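Succinyl-CoA:3-ketoacid-coenzyme A transferase subunit B (Helicobacter pylori, PDB 3RRL) transfers coenzyme A from succinyl-CoA to 3-oxo acids, giving a 3-oxoacyl-CoA and succinate, as the B subunit paired with subunit A. Local coordinates at residues S42-L46 with L62-G66; G48-P53 with E68-V73; G16-G22 with H92-I97. The contacts are given in a common frame with arbitrary orientation. Numbering follows the deposited sequence.

Interaction 1 of 3, residues S42-L46 with L62-G66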
ATOM      1  N   SER B  42       5.826   2.213  16.765  1.00 28.68           N
ATOM      2  CA  SER B  42       7.194   1.837  16.432  1.00 28.59           C
ATOM      3  C   SER B  42       7.253   1.734  14.921  1.00 28.11           C
ATOM      4  O   SER B  42       6.406   1.077  14.307  1.00 31.42           O
ATOM      5  CB  SER B  42       7.558   0.505  17.088  1.00 30.87           C
ATOM      6  OG  SER B  42       8.960   0.290  17.096  1.00 30.81           O
ATOM      7  N   GLU B  43       8.232   2.399  14.316  1.00 25.87           N
ATOM      8  CA  GLU B  43       8.253   2.569  12.862  1.00 30.55           C
ATOM      9  C   GLU B  43       8.496   1.259  12.115  1.00 27.71           C
ATOM     10  O   GLU B  43       8.326   1.177  10.896  1.00 23.26           O
ATOM     11  CB  GLU B  43       9.304   3.606  12.467  1.00 37.31           C
ATOM     12  CG  GLU B  43      10.720   3.171  12.753  1.00 50.16           C
ATOM     13  CD  GLU B  43      11.628   4.337  13.096  1.00 60.74           C
ATOM     14  OE1 GLU B  43      11.106   5.458  13.275  1.00 66.48           O
ATOM     15  OE2 GLU B  43      12.858   4.133  13.189  1.00 61.97           O
ATOM     16  N   ASN B  44       8.868   0.230  12.866  1.00 27.59           N
ATOM     17  CA  ASN B  44       9.179  -1.069  12.296  1.00 30.49           C
ATOM     18  C   ASN B  44       7.923  -1.924  12.143  1.00 31.99           C
ATOM     19  O   ASN B  44       7.999  -3.119  11.843  1.00 35.37           O
ATOM     20  CB  ASN B  44      10.304  -1.789  13.044  1.00 29.50           C
ATOM     21  CG  ASN B  44      10.044  -1.914  14.526  1.00 28.66           C
ATOM     22  OD1 ASN B  44       9.525  -1.002  15.162  1.00 27.47           O
ATOM     23  ND2 ASN B  44      10.426  -3.051  15.093  1.00 29.00           N
ATOM     24  N   GLY B  45       6.764  -1.293  12.320  1.00 27.10           N
ATOM     25  CA  GLY B  45       5.507  -1.984  12.088  1.00 26.60           C
ATOM     26  C   GLY B  45       4.648  -2.380  13.268  1.00 27.18           C
ATOM     27  O   GLY B  45       3.923  -3.369  13.211  1.00 35.30           O
ATOM     28  N   LEU B  46       4.763  -1.652  14.364  1.00 26.49           N
ATOM     29  CA  LEU B  46       3.863  -1.878  15.478  1.00 25.62           C
ATOM     30  C   LEU B  46       3.168  -0.609  15.953  1.00 28.27           C
ATOM     31  O   LEU B  46       3.763   0.471  15.994  1.00 30.84           O
ATOM     32  CB  LEU B  46       4.615  -2.519  16.634  1.00 23.77           C
ATOM     33  CG  LEU B  46       3.998  -2.309  18.015  1.00 26.81           C
ATOM     34  CD1 LEU B  46       2.737  -3.162  18.179  1.00 28.59           C
ATOM     35  CD2 LEU B  46       5.050  -2.652  19.071  1.00 24.70           C
ATOM     36  N   LEU B  62       9.937  -9.592  18.297  1.00 29.92           N
ATOM     37  CA  LEU B  62       9.269  -8.387  18.763  1.00 32.44           C
ATOM     38  C   LEU B  62      10.242  -7.371  19.364  1.00 35.02           C
ATOM     39  O   LEU B  62      10.715  -7.533  20.491  1.00 38.85           O
ATOM     40  CB  LEU B  62       8.194  -8.777  19.779  1.00 30.41           C
ATOM     41  CG  LEU B  62       7.361  -7.672  20.420  1.00 28.40           C
ATOM     42  CD1 LEU B  62       6.726  -6.793  19.354  1.00 23.18           C
ATOM     43  CD2 LEU B  62       6.309  -8.296  21.336  1.00 30.69           C
ATOM     44  N   ILE B  63      10.487  -6.290  18.633  1.00 33.58           N
ATOM     45  CA  ILE B  63      11.449  -5.278  19.062  1.00 28.72           C
ATOM     46  C   ILE B  63      10.976  -3.869  18.734  1.00 30.26           C
ATOM     47  O   ILE B  63      10.065  -3.678  17.936  1.00 30.09           O
ATOM     48  CB  ILE B  63      12.826  -5.483  18.405  1.00 25.59           C
ATOM     49  CG1 ILE B  63      12.686  -5.486  16.880  1.00 25.37           C
ATOM     50  CG2 ILE B  63      13.464  -6.777  18.903  1.00 27.37           C
ATOM     51  CD1 ILE B  63      14.001  -5.374  16.140  1.00 28.04           C
ATOM     52  N   ASN B  64      11.596  -2.881  19.363  1.00 32.90           N
ATOM     53  CA  ASN B  64      11.313  -1.497  19.034  1.00 27.97           C
ATOM     54  C   ASN B  64      12.315  -1.022  17.996  1.00 29.44           C
ATOM     55  O   ASN B  64      13.162  -1.795  17.544  1.00 29.41           O
ATOM     56  CB  ASN B  64      11.345  -0.614  20.288  1.00 28.51           C
ATOM     57  CG  ASN B  64      12.705  -0.610  20.984  1.00 33.12           C
ATOM     58  OD1 ASN B  64      13.729  -0.985  20.401  1.00 35.53           O
ATOM     59  ND2 ASN B  64      12.716  -0.174  22.240  1.00 32.27           N
ATOM     60  N   ALA B  65      12.228   0.245  17.615  1.00 31.00           N
ATOM     61  CA  ALA B  65      13.082   0.763  16.558  1.00 30.56           C
ATOM     62  C   ALA B  65      14.537   0.634  16.954  1.00 32.50           C
ATOM     63  O   ALA B  65      15.417   0.583  16.092  1.00 33.11           O
ATOM     64  CB  ALA B  65      12.744   2.209  16.263  1.00 29.18           C
ATOM     65  N   GLY B  66      14.783   0.584  18.264  1.00 33.56           N
ATOM     66  CA  GLY B  66      16.133   0.526  18.794  1.00 32.56           C
ATOM     67  C   GLY B  66      16.663  -0.892  18.912  1.00 37.99           C
ATOM     68  O   GLY B  66      17.680  -1.121  19.560  1.00 40.37           O
TER

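Interaction 2 of 3, residues G48-P53 with E68-V73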
ATOM      1  N   GLY B  48       0.971   0.449  19.465  1.00 30.85           N
ATOM      2  CA  GLY B  48       0.850  -0.123  20.802  1.00 30.28           C
ATOM      3  C   GLY B  48       2.064  -0.766  21.463  1.00 32.75           C
ATOM      4  O   GLY B  48       2.000  -1.890  21.954  1.00 35.85           O
ATOM      5  N   ILE B  49       3.185  -0.047  21.460  1.00 34.30           N
ATOM      6  CA  ILE B  49       4.362  -0.442  22.235  1.00 35.31           C
ATOM      7  C   ILE B  49       4.053  -0.573  23.736  1.00 37.24           C
ATOM      8  O   ILE B  49       3.239   0.170  24.291  1.00 37.13           O
ATOM      9  CB  ILE B  49       5.499   0.590  22.099  1.00 32.71           C
ATOM     10  CG1 ILE B  49       5.967   0.715  20.655  1.00 32.39           C
ATOM     11  CG2 ILE B  49       6.689   0.231  23.000  1.00 26.93           C
ATOM     12  CD1 ILE B  49       7.063   1.761  20.497  1.00 31.62           C
ATOM     13  N   GLY B  50       4.787  -1.453  24.409  1.00 47.00           N
ATOM     14  CA  GLY B  50       4.494  -1.797  25.782  1.00 44.22           C
ATOM     15  C   GLY B  50       5.799  -2.054  26.501  1.00 46.92           C
ATOM     16  O   GLY B  50       6.875  -1.833  25.941  1.00 48.54           O
ATOM     17  N   ALA B  51       5.709  -2.478  27.754  1.00 43.49           N
ATOM     18  CA  ALA B  51       6.882  -2.584  28.607  1.00 40.69           C
ATOM     19  C   ALA B  51       7.859  -3.620  28.078  1.00 43.45           C
ATOM     20  O   ALA B  51       7.508  -4.439  27.229  1.00 47.32           O
ATOM     21  CB  ALA B  51       6.465  -2.928  30.022  1.00 42.18           C
ATOM     22  N   TYR B  52       9.103  -3.543  28.538  1.00 43.46           N
ATOM     23  CA  TYR B  52      10.046  -4.632  28.335  1.00 45.33           C
ATOM     24  C   TYR B  52       9.457  -5.879  28.961  1.00 47.18           C
ATOM     25  O   TYR B  52       8.777  -5.802  29.987  1.00 48.94           O
ATOM     26  CB  TYR B  52      11.395  -4.320  28.979  1.00 44.96           C
ATOM     27  CG  TYR B  52      12.098  -3.127  28.376  1.00 48.46           C
ATOM     28  CD1 TYR B  52      12.152  -2.951  27.006  1.00 48.79           C
ATOM     29  CD2 TYR B  52      12.701  -2.172  29.184  1.00 53.36           C
ATOM     30  CE1 TYR B  52      12.790  -1.861  26.449  1.00 54.44           C
ATOM     31  CE2 TYR B  52      13.344  -1.077  28.640  1.00 55.39           C
ATOM     32  CZ  TYR B  52      13.385  -0.926  27.270  1.00 59.20           C
ATOM     33  OH  TYR B  52      14.022   0.164  26.719  1.00 62.18           O
ATOM     34  N   PRO B  53       9.703  -7.037  28.335  1.00 44.99           N
ATOM     35  CA  PRO B  53       9.206  -8.333  28.811  1.00 47.04           C
ATOM     36  C   PRO B  53       9.875  -8.804  30.100  1.00 52.95           C
ATOM     37  O   PRO B  53      11.026  -8.458  30.381  1.00 49.75           O
ATOM     38  CB  PRO B  53       9.588  -9.283  27.673  1.00 45.15           C
ATOM     39  CG  PRO B  53      10.740  -8.625  27.007  1.00 44.55           C
ATOM     40  CD  PRO B  53      10.455  -7.162  27.075  1.00 41.19           C
ATOM     41  N   GLU B  68      15.505  -3.282  20.575  1.00 39.26           N
ATOM     42  CA  GLU B  68      15.320  -3.804  21.926  1.00 37.19           C
ATOM     43  C   GLU B  68      14.094  -4.709  21.991  1.00 38.89           C
ATOM     44  O   GLU B  68      13.089  -4.455  21.321  1.00 37.18           O
ATOM     45  CB  GLU B  68      15.148  -2.658  22.916  1.00 40.36           C
ATOM     46  CG  GLU B  68      16.273  -1.639  22.877  1.00 48.10           C
ATOM     47  CD  GLU B  68      16.079  -0.519  23.888  1.00 55.37           C
ATOM     48  OE1 GLU B  68      14.912  -0.171  24.176  1.00 54.32           O
ATOM     49  OE2 GLU B  68      17.096   0.011  24.396  1.00 58.63           O
ATOM     50  N   THR B  69      14.172  -5.761  22.799  1.00 35.93           N
ATOM     51  CA  THR B  69      13.033  -6.654  22.964  1.00 36.15           C
ATOM     52  C   THR B  69      11.965  -5.999  23.824  1.00 35.71           C
ATOM     53  O   THR B  69      12.266  -5.446  24.893  1.00 37.79           O
ATOM     54  CB  THR B  69      13.445  -7.994  23.599  1.00 38.46           C
ATOM     55  OG1 THR B  69      14.094  -7.749  24.854  1.00 42.62           O
ATOM     56  CG2 THR B  69      14.385  -8.744  22.670  1.00 37.90           C
ATOM     57  N   ILE B  70      10.718  -6.069  23.365  1.00 30.41           N
ATOM     58  CA  ILE B  70       9.606  -5.398  24.046  1.00 35.99           C
ATOM     59  C   ILE B  70       8.373  -6.284  24.129  1.00 37.66           C
ATOM     60  O   ILE B  70       8.405  -7.446  23.734  1.00 38.68           O
ATOM     61  CB  ILE B  70       9.199  -4.103  23.317  1.00 34.05           C
ATOM     62  CG1 ILE B  70       8.843  -4.409  21.861  1.00 32.09           C
ATOM     63  CG2 ILE B  70      10.320  -3.081  23.381  1.00 36.20           C
ATOM     64  CD1 ILE B  70       8.223  -3.222  21.116  1.00 34.22           C
ATOM     65  N   THR B  71       7.285  -5.720  24.643  1.00 40.51           N
ATOM     66  CA  THR B  71       5.978  -6.363  24.554  1.00 40.90           C
ATOM     67  C   THR B  71       4.998  -5.404  23.891  1.00 39.09           C
ATOM     68  O   THR B  71       5.378  -4.305  23.483  1.00 36.43           O
ATOM     69  CB  THR B  71       5.431  -6.758  25.931  1.00 42.42           C
ATOM     70  OG1 THR B  71       5.180  -5.573  26.701  1.00 41.46           O
ATOM     71  CG2 THR B  71       6.427  -7.662  26.671  1.00 42.02           C
ATOM     72  N   VAL B  72       3.744  -5.827  23.776  1.00 37.06           N
ATOM     73  CA  VAL B  72       2.703  -4.985  23.209  1.00 35.58           C
ATOM     74  C   VAL B  72       1.588  -4.806  24.225  1.00 37.53           C
ATOM     75  O   VAL B  72       1.386  -5.665  25.084  1.00 40.50           O
ATOM     76  CB  VAL B  72       2.116  -5.598  21.913  1.00 34.30           C
ATOM     77  CG1 VAL B  72       3.191  -5.737  20.860  1.00 35.95           C
ATOM     78  CG2 VAL B  72       1.490  -6.950  22.194  1.00 36.68           C
ATOM     79  N   VAL B  73       0.872  -3.690  24.134  1.00 33.99           N
ATOM     80  CA  VAL B  73      -0.330  -3.478  24.939  1.00 35.69           C
ATOM     81  C   VAL B  73      -1.547  -4.144  24.294  1.00 39.98           C
ATOM     82  O   VAL B  73      -1.499  -4.557  23.139  1.00 39.68           O
ATOM     83  CB  VAL B  73      -0.623  -1.968  25.170  1.00 38.82           C
ATOM     84  CG1 VAL B  73       0.452  -1.343  26.054  1.00 38.67           C
ATOM     85  CG2 VAL B  73      -0.734  -1.220  23.844  1.00 33.73           C
TER

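Interaction 3 of 3, residues G16-G22 with H92-I97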
ATOM      1  N   GLY B  16      -4.946  10.091  24.734  1.00 45.59           N
ATOM      2  CA  GLY B  16      -5.556   9.785  23.453  1.00 41.68           C
ATOM      3  C   GLY B  16      -4.645  10.040  22.275  1.00 38.16           C
ATOM      4  O   GLY B  16      -5.026   9.834  21.126  1.00 40.73           O
HETATM    5  N   MSE B  17      -3.431  10.487  22.554  1.00 36.15           N
HETATM    6  CA  MSE B  17      -2.485  10.761  21.491  1.00 34.10           C
HETATM    7  C   MSE B  17      -1.866   9.497  20.939  1.00 37.77           C
HETATM    8  O   MSE B  17      -1.739   8.489  21.640  1.00 39.45           O
HETATM    9  CB  MSE B  17      -1.375  11.660  21.991  1.00 34.12           C
HETATM   10  CG  MSE B  17      -1.761  13.114  22.072  1.00 39.19           C
HETATM   11 SE   MSE B  17      -0.167  14.175  22.309  0.54 35.21          SE
HETATM   12  CE  MSE B  17      -0.943  15.933  21.991  1.00 47.13           C
ATOM     13  N   TYR B  18      -1.484   9.563  19.670  1.00 32.64           N
ATOM     14  CA  TYR B  18      -0.629   8.557  19.076  1.00 26.76           C
ATOM     15  C   TYR B  18       0.741   9.205  18.933  1.00 31.03           C
ATOM     16  O   TYR B  18       0.868  10.271  18.332  1.00 33.20           O
ATOM     17  CB  TYR B  18      -1.182   8.125  17.725  1.00 24.15           C
ATOM     18  CG  TYR B  18      -2.533   7.437  17.814  1.00 27.25           C
ATOM     19  CD1 TYR B  18      -2.628   6.057  17.993  1.00 28.90           C
ATOM     20  CD2 TYR B  18      -3.714   8.167  17.718  1.00 28.59           C
ATOM     21  CE1 TYR B  18      -3.870   5.418  18.069  1.00 31.38           C
ATOM     22  CE2 TYR B  18      -4.955   7.539  17.788  1.00 29.76           C
ATOM     23  CZ  TYR B  18      -5.026   6.169  17.968  1.00 32.96           C
ATOM     24  OH  TYR B  18      -6.259   5.562  18.045  1.00 35.83           O
ATOM     25  N   VAL B  19       1.763   8.569  19.499  1.00 30.72           N
ATOM     26  CA  VAL B  19       3.065   9.201  19.645  1.00 30.80           C
ATOM     27  C   VAL B  19       4.186   8.322  19.123  1.00 29.69           C
ATOM     28  O   VAL B  19       4.174   7.103  19.305  1.00 27.13           O
ATOM     29  CB  VAL B  19       3.352   9.529  21.131  1.00 30.32           C
ATOM     30  CG1 VAL B  19       4.741  10.131  21.290  1.00 30.11           C
ATOM     31  CG2 VAL B  19       2.293  10.471  21.671  1.00 33.08           C
ATOM     32  N   ASN B  20       5.161   8.952  18.479  1.00 26.32           N
ATOM     33  CA  ASN B  20       6.374   8.257  18.090  1.00 28.52           C
ATOM     34  C   ASN B  20       7.604   8.864  18.755  1.00 33.63           C
ATOM     35  O   ASN B  20       7.874  10.059  18.612  1.00 33.50           O
ATOM     36  CB  ASN B  20       6.554   8.265  16.581  1.00 30.50           C
ATOM     37  CG  ASN B  20       7.792   7.506  16.154  1.00 33.12           C
ATOM     38  OD1 ASN B  20       8.923   7.948  16.395  1.00 31.34           O
ATOM     39  ND2 ASN B  20       7.587   6.344  15.532  1.00 28.11           N
ATOM     40  N   LEU B  21       8.341   8.034  19.484  1.00 34.67           N
ATOM     41  CA  LEU B  21       9.524   8.483  20.201  1.00 35.16           C
ATOM     42  C   LEU B  21      10.767   8.044  19.451  1.00 35.47           C
ATOM     43  O   LEU B  21      10.983   6.860  19.251  1.00 35.04           O
ATOM     44  CB  LEU B  21       9.545   7.894  21.609  1.00 35.88           C
ATOM     45  CG  LEU B  21       8.416   8.318  22.548  1.00 33.87           C
ATOM     46  CD1 LEU B  21       8.547   7.625  23.896  1.00 33.03           C
ATOM     47  CD2 LEU B  21       8.419   9.829  22.714  1.00 27.28           C
ATOM     48  N   GLY B  22      11.581   8.999  19.024  1.00 37.72           N
ATOM     49  CA  GLY B  22      12.811   8.660  18.337  1.00 40.84           C
ATOM     50  C   GLY B  22      13.797   8.050  19.310  1.00 45.35           C
ATOM     51  O   GLY B  22      13.625   8.147  20.524  1.00 44.56           O
ATOM     52  N   HIS B  92      -1.001  10.916  10.426  1.00 27.02           N
ATOM     53  CA  HIS B  92      -1.847  10.288  11.440  1.00 27.34           C
ATOM     54  C   HIS B  92      -1.252  10.269  12.851  1.00 28.18           C
ATOM     55  O   HIS B  92      -1.973  10.088  13.828  1.00 28.69           O
ATOM     56  CB  HIS B  92      -2.253   8.883  10.982  1.00 30.73           C
ATOM     57  CG  HIS B  92      -2.899   8.866   9.629  1.00 33.34           C
ATOM     58  ND1 HIS B  92      -4.265   8.934   9.455  1.00 31.74           N
ATOM     59  CD2 HIS B  92      -2.362   8.826   8.386  1.00 35.34           C
ATOM     60  CE1 HIS B  92      -4.542   8.920   8.164  1.00 32.42           C
ATOM     61  NE2 HIS B  92      -3.405   8.858   7.493  1.00 35.73           N
ATOM     62  N   ILE B  93       0.055  10.492  12.962  1.00 29.56           N
ATOM     63  CA  ILE B  93       0.726  10.520  14.263  1.00 28.68           C
ATOM     64  C   ILE B  93       0.636  11.925  14.869  1.00 27.55           C
ATOM     65  O   ILE B  93       1.038  12.900  14.241  1.00 32.20           O
ATOM     66  CB  ILE B  93       2.214  10.128  14.131  1.00 29.09           C
ATOM     67  CG1 ILE B  93       2.353   8.745  13.498  1.00 27.58           C
ATOM     68  CG2 ILE B  93       2.919  10.180  15.494  1.00 29.66           C
ATOM     69  CD1 ILE B  93       1.774   7.639  14.328  1.00 26.46           C
ATOM     70  N   ASP B  94       0.115  12.029  16.087  1.00 25.73           N
ATOM     71  CA  ASP B  94      -0.104  13.338  16.701  1.00 30.76           C
ATOM     72  C   ASP B  94       1.206  13.993  17.109  1.00 32.24           C
ATOM     73  O   ASP B  94       1.355  15.206  17.035  1.00 31.27           O
ATOM     74  CB  ASP B  94      -1.007  13.213  17.931  1.00 35.00           C
ATOM     75  CG  ASP B  94      -2.386  12.686  17.592  1.00 38.45           C
ATOM     76  OD1 ASP B  94      -3.056  13.281  16.716  1.00 41.33           O
ATOM     77  OD2 ASP B  94      -2.792  11.668  18.194  1.00 37.04           O
ATOM     78  N   LEU B  95       2.153  13.182  17.566  1.00 33.97           N
ATOM     79  CA  LEU B  95       3.371  13.724  18.130  1.00 32.54           C
ATOM     80  C   LEU B  95       4.605  12.879  17.826  1.00 31.80           C
ATOM     81  O   LEU B  95       4.628  11.678  18.080  1.00 31.06           O
ATOM     82  CB  LEU B  95       3.183  13.855  19.634  1.00 34.21           C
ATOM     83  CG  LEU B  95       4.300  14.501  20.422  1.00 40.72           C
ATOM     84  CD1 LEU B  95       4.572  15.872  19.853  1.00 46.38           C
ATOM     85  CD2 LEU B  95       3.861  14.583  21.866  1.00 42.90           C
ATOM     86  N   ALA B  96       5.643  13.523  17.311  1.00 30.38           N
ATOM     87  CA  ALA B  96       6.932  12.875  17.158  1.00 27.38           C
ATOM     88  C   ALA B  96       7.943  13.665  17.966  1.00 32.23           C
ATOM     89  O   ALA B  96       8.074  14.880  17.793  1.00 33.55           O
ATOM     90  CB  ALA B  96       7.343  12.817  15.704  1.00 21.99           C
ATOM     91  N   ILE B  97       8.635  12.974  18.865  1.00 34.60           N
ATOM     92  CA  ILE B  97       9.667  13.591  19.676  1.00 32.65           C
ATOM     93  C   ILE B  97      11.012  13.074  19.211  1.00 32.03           C
ATOM     94  O   ILE B  97      11.194  11.867  19.031  1.00 30.82           O
ATOM     95  CB  ILE B  97       9.469  13.294  21.163  1.00 29.36           C
ATOM     96  CG1 ILE B  97       8.054  13.698  21.595  1.00 24.74           C
ATOM     97  CG2 ILE B  97      10.510  14.037  21.985  1.00 24.99           C
ATOM     98  CD1 ILE B  97       7.787  13.507  23.065  1.00 23.47           C
TER
HETATM   99  O   HOH W   1      -5.446  11.354  18.104  1.00 41.59           O

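Interaction 1 of 3, residues S42-L46 with L62-G66
S42 ends strand 39-42 and makes the closest backbone approach of this contact, its CA lying 5.9 Å from N64 CA. In its t rotamer the hydroxyl donates a very short hydrogen bond within its own segment, S42 OG to N44 OD1 at 2.4 Å, and S42 OG also sits 3.3 Å from A65 N. E43, predicted to be the active-site glutamate, comes next. Its CA-to-CB bond points sideways, but the side chain reaches round so that E43 OE2 lies 3.6 Å from A65 CB, while its carbonyl oxygen is tied to S84. At N44 the side chain turns toward 62-66, and N44 ND2 donates to I63 O at 2.9 Å with a nearly straight angle of 173°, the clearest polar link between the segments. G45 has phi/psi of 107/27, where a CB would collide with the preceding carbonyl. G45 N and L46 N both point at S42 O (3.1 and 3.2 Å), which defines a G1 beta bulge; S42 N to L46 O (2.8 Å) closes the turn. L46 then adds a loose apolar touch, CD2 to L62 CD1 at 4.5 Å; L46 also packs on A76 and F78 of strand 76-78, and L62 on F78. On the far segment, N64 OD1 accepts from E68 N, and I63 N bonds a polar side chain of subunit A. With 243 Å² buried, the well-directed N44-I63 bond stands out against sparse packing: N44 uses both ends of its amide, OD1 for S42 and ND2 for I63, linking the turn that carries E43 to a loop that also faces subunit A.

Interaction 2 of 3, residues G48-P53 with E68-V73
Four hydrogen bonds join G48-P53 to E68-V73, two of them from side-chain hydroxyls. T71 OG1 donates to A51 O at 2.6 Å, and the same carbonyl receives a weak bond from T71 N (2.9 Å, 128°), so one oxygen takes both donors of a single threonine. At one end Y52 OH donates to E68 OE1 at 2.7 Å; at the other V73 N reaches G48 O at 3.0 Å and 166°. That G48 oxygen also meets V72 CA in a CA-H...O contact of 3.4 Å. At G50 a CB would lie 3.1 Å from both V72 C and T71 OG1, so the close backbone approach there suits glycine; at G48 a CB would strike V73 CG2 (3.1 Å) and the preceding carbonyl. Apolar contacts flank these bonds. I49 CG2 touches I70 CD1 at 4.2 Å, I70 CG2 meets the edge of the Y52 ring (4.1 Å to CD1), and P53 CB rests 3.7 Å from T71 CG2. T69 OG1 and Y52 O turn to subunit A, bonding its backbone and a basic side chain respectively. I49 and V72 form an antiparallel non-hydrogen-bonded bridge, CA to CA 4.9 Å, with diverging side chains, but the segments run 119° apart end to end. This is a short, irregular antiparallel pairing at the corner where the chain turns at G48, and it joins the two ends of the 54-67 excursion beside subunit A.

Interaction 3 of 3, residues G16-G22 with H92-I97
L21 CD2 against I97 CD1, at 3.7 Å, is the tightest apolar contact between two neighbouring parallel strands, 18-21 and 95-98, in the middle of the mixed beta-sheet of this alpha/beta CoA transferase fold. On the same face V19 CG2 lies 4.0 Å from L95 CB, and the selenium of selenomethionine M17 reaches L95 CD2 at 4.1 Å; L13 covers V19 and L95 there. N20 and A96 point to the opposite face, where L128 of helix 125-131 packs on both. A loop at L13 on one face and a helix on the other are consistent with a Rossmann-like layered fold. The axes of 18-21 and 95-97 approach to 4.8 Å at 16°, with V19-L95, N20-A96 and L21-I97 in register. The ladder starts unevenly, Y18 O accepting L95 N (3.3 Å) and, weakly, D94 N (2.9 Å, 129°). From N20 onward it is regular: N20 N to L95 O (2.8 Å), I97 N to N20 O (3.0 Å), G22 N to I97 O (2.9 Å). N20 ND2 bonds Q41, and its side chain comes about 4 Å from that of E43, the predicted active-site residue. Y18 OH and H92 NE2 instead bond subunit A. At the polar edge D94 OD1 forms a salt bridge with K133, while D94 OD2 accepts Y18 N at 2.9 Å and 166°, and takes a 2.7 Å bond from the water that also donates weakly to G16 O at 3.4 Å.

Interaction 3 lies nearest the chain's centre (about 9 Å, against 16 and 20 Å for interactions 1 and 2, all centre to centre) and has parallel-strand pairing, yet it is only partly buried, with G16 exposed at its polar end. The other two lie toward one end of the sheet, on the bulged turn before strand 46-49, the bent end of that strand and the loop that follows, and rely more on side-chain hydrogen bonds. Interaction 1 is mainly buried; interaction 2 includes exposed residues. These two alternate along the chain and touch: S42 CB lies 3.7 Å from I49 CD1. Interaction 3 meets interaction 1 near the predicted catalytic residue, E43 N lying 4.2 Å from N20 ND2, but does not touch interaction 2.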